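Local coordinates for NADPH-flavin oxidoreductase (Vibrio parahaemolyticus serotype O3:K6, PDB 5UU6), which binds flavin mononucleotide and probably uses it to pass electrons from NADPH to flavins or nitro compounds, at residues N137-V142 with L232-G237. Residues are numbered along the deposited sequence; the frame is centred on the assembly and turned at random. Where two conformers were deposited one is given.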
loop_
_atom_site.group_PDB
_atom_site.type_symbol
_atom_site.label_atom_id
_atom_site.label_comp_id
_atom_site.label_asym_id
_atom_site.label_seq_id
_atom_site.Cartn_x
_atom_site.Cartn_y
_atom_site.Cartn_z
ATOM N N ASN A 137 -12.198 13.524 0.187
ATOM C CA ASN A 137 -12.763 14.862 -0.047
ATOM C C ASN A 137 -13.411 15.418 1.210
ATOM O O ASN A 137 -13.411 16.632 1.447
ATOM C CB ASN A 137 -13.832 14.835 -1.146
ATOM C CG ASN A 137 -13.271 14.509 -2.512
ATOM O OD1 ASN A 137 -12.101 14.774 -2.799
ATOM N ND2 ASN A 137 -14.114 13.921 -3.368
ATOM N N ASN A 138 -14.044 14.548 1.981
ATOM C CA ASN A 138 -14.815 14.895 3.158
ATOM C C ASN A 138 -14.401 14.013 4.339
ATOM O O ASN A 138 -15.235 13.459 5.059
ATOM C CB ASN A 138 -16.293 14.748 2.820
ATOM C CG ASN A 138 -16.736 15.770 1.777
ATOM O OD1 ASN A 138 -16.888 16.928 2.097
ATOM N ND2 ASN A 138 -16.915 15.341 0.532
ATOM N N ALA A 139 -13.089 13.889 4.552
ATOM C CA ALA A 139 -12.559 12.913 5.506
ATOM C C ALA A 139 -13.207 13.064 6.879
ATOM O O ALA A 139 -13.717 12.091 7.449
ATOM C CB ALA A 139 -11.036 13.052 5.591
ATOM N N GLN A 140 -13.280 14.295 7.392
ATOM C CA GLN A 140 -13.833 14.481 8.733
ATOM C C GLN A 140 -15.284 13.983 8.840
ATOM O O GLN A 140 -15.649 13.336 9.829
ATOM C CB GLN A 140 -13.766 15.953 9.129
ATOM C CG GLN A 140 -14.298 16.199 10.523
ATOM C CD GLN A 140 -13.485 15.458 11.587
ATOM O OE1 GLN A 140 -12.279 15.252 11.439
ATOM N NE2 GLN A 140 -14.149 15.059 12.658
ATOM N N GLN A 141 -16.126 14.297 7.847
ATOM C CA GLN A 141 -17.521 13.860 7.902
ATOM C C GLN A 141 -17.644 12.342 7.760
ATOM O O GLN A 141 -18.533 11.733 8.370
ATOM C CB GLN A 141 -18.341 14.565 6.811
ATOM C CG GLN A 141 -18.660 16.039 7.095
ATOM C CD GLN A 141 -19.409 16.719 5.951
ATOM O OE1 GLN A 141 -20.627 16.934 6.023
ATOM N NE2 GLN A 141 -18.682 17.065 4.887
ATOM N N VAL A 142 -16.771 11.727 6.957
ATOM C CA VAL A 142 -16.754 10.268 6.822
ATOM C C VAL A 142 -16.345 9.627 8.146
ATOM O O VAL A 142 -16.956 8.655 8.617
ATOM C CB VAL A 142 -15.791 9.864 5.683
ATOM C CG1 VAL A 142 -15.577 8.326 5.637
ATOM C CG2 VAL A 142 -16.377 10.361 4.358
ATOM N N LEU A 232 -3.903 17.197 6.357
ATOM C CA LEU A 232 -3.071 17.273 7.560
ATOM C C LEU A 232 -3.877 17.676 8.800
ATOM O O LEU A 232 -3.774 16.971 9.824
ATOM C CB LEU A 232 -1.873 18.205 7.352
ATOM C CG LEU A 232 -0.879 18.271 8.517
ATOM C CD1 LEU A 232 -0.295 16.859 8.824
ATOM C CD2 LEU A 232 0.266 19.305 8.205
ATOM N N PRO A 233 -4.689 18.750 8.790
ATOM C CA PRO A 233 -5.578 18.990 9.948
ATOM C C PRO A 233 -6.479 17.807 10.279
ATOM O O PRO A 233 -6.728 17.556 11.461
ATOM C CB PRO A 233 -6.422 20.211 9.515
ATOM C CG PRO A 233 -5.564 20.930 8.492
ATOM C CD PRO A 233 -4.835 19.798 7.757
ATOM N N TYR A 234 -7.022 17.111 9.271
ATOM C CA TYR A 234 -7.823 15.921 9.541
ATOM C C TYR A 234 -7.025 14.927 10.393
ATOM O O TYR A 234 -7.442 14.548 11.502
ATOM C CB TYR A 234 -8.273 15.259 8.223
ATOM C CG TYR A 234 -8.892 13.890 8.476
ATOM C CD1 TYR A 234 -10.006 13.736 9.323
ATOM C CD2 TYR A 234 -8.300 12.741 7.968
ATOM C CE1 TYR A 234 -10.544 12.454 9.587
ATOM C CE2 TYR A 234 -8.838 11.446 8.239
ATOM C CZ TYR A 234 -9.921 11.323 9.056
ATOM O OH TYR A 234 -10.395 10.043 9.305
ATOM N N LEU A 235 -5.854 14.522 9.893
ATOM C CA LEU A 235 -5.000 13.566 10.598
ATOM C C LEU A 235 -4.617 14.082 11.983
ATOM O O LEU A 235 -4.697 13.351 12.980
ATOM C CB LEU A 235 -3.747 13.277 9.754
ATOM C CG LEU A 235 -3.919 12.559 8.395
ATOM C CD1 LEU A 235 -2.577 12.498 7.637
ATOM C CD2 LEU A 235 -4.482 11.141 8.506
ATOM N N ASN A 236 -4.189 15.351 12.071
ATOM C CA ASN A 236 -3.797 15.887 13.361
ATOM C C ASN A 236 -4.953 15.867 14.339
ATOM O O ASN A 236 -4.767 15.507 15.500
ATOM C CB ASN A 236 -3.233 17.304 13.197
ATOM C CG ASN A 236 -1.901 17.300 12.477
ATOM O OD1 ASN A 236 -1.273 16.224 12.304
ATOM N ND2 ASN A 236 -1.461 18.470 12.029
ATOM N N GLY A 237 -6.173 16.169 13.875
ATOM C CA GLY A 237 -7.338 16.088 14.755
ATOM C C GLY A 237 -7.627 14.693 15.297
ATOM O O GLY A 237 -8.295 14.570 16.324
HETATM O O HOH W 1 -9.806 15.127 12.530
#
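Y234 and Q140 share a water that donates a hydrogen bond to each: 2.6 Å to the backbone atom Y234 O and 2.7 Å to the amide oxygen Q140 OE1. The bridge links helix 231-237 to helix 139-145, with no direct hydrogen bond between the segments 137-142 and 232-237. The Q140 chain leaves the helix with CG anti to the backbone N and then turns about the CB-CG bond (chi2 62°), which brings OE1 to the rim of the tyrosine ring. There OE1 lies in the ring plane, 3.5 Å from Y234 CD1, and meets the polarised aromatic C-H edge instead of the pi cloud. The amide is turned steeply against the ring, the two planes standing 65° apart, and its NE2 bonds to E144 one helical turn on.

One face of the same ring is taken by A139, from the first turn of helix 139-145. Its methyl carbon CB sits over the middle of the ring, 3.6 Å from the centroid of Y234 and 10° off the normal, a well-centred CH-pi contact. Beyond it the hydroxyl is gripped twice: Y234 OH accepts the backbone N-H of I154 in the inner strand 152-161 and is hydrogen-bonded to D143 OD2. Y234 also packs on A153, while L235 of the same helix touches T101 of the second subunit.

The contact thus fixes the C-terminal helix to the nitroreductase core, with the A139 side chain about 13 Å from a bound FMN. Since Y234 is hydrogen-bonded at its hydroxyl and contacted at one face and one edge, both tilt and rotation of the ring are probably restricted, with apolar packing in the buried part and the water bridge at the more exposed Q140.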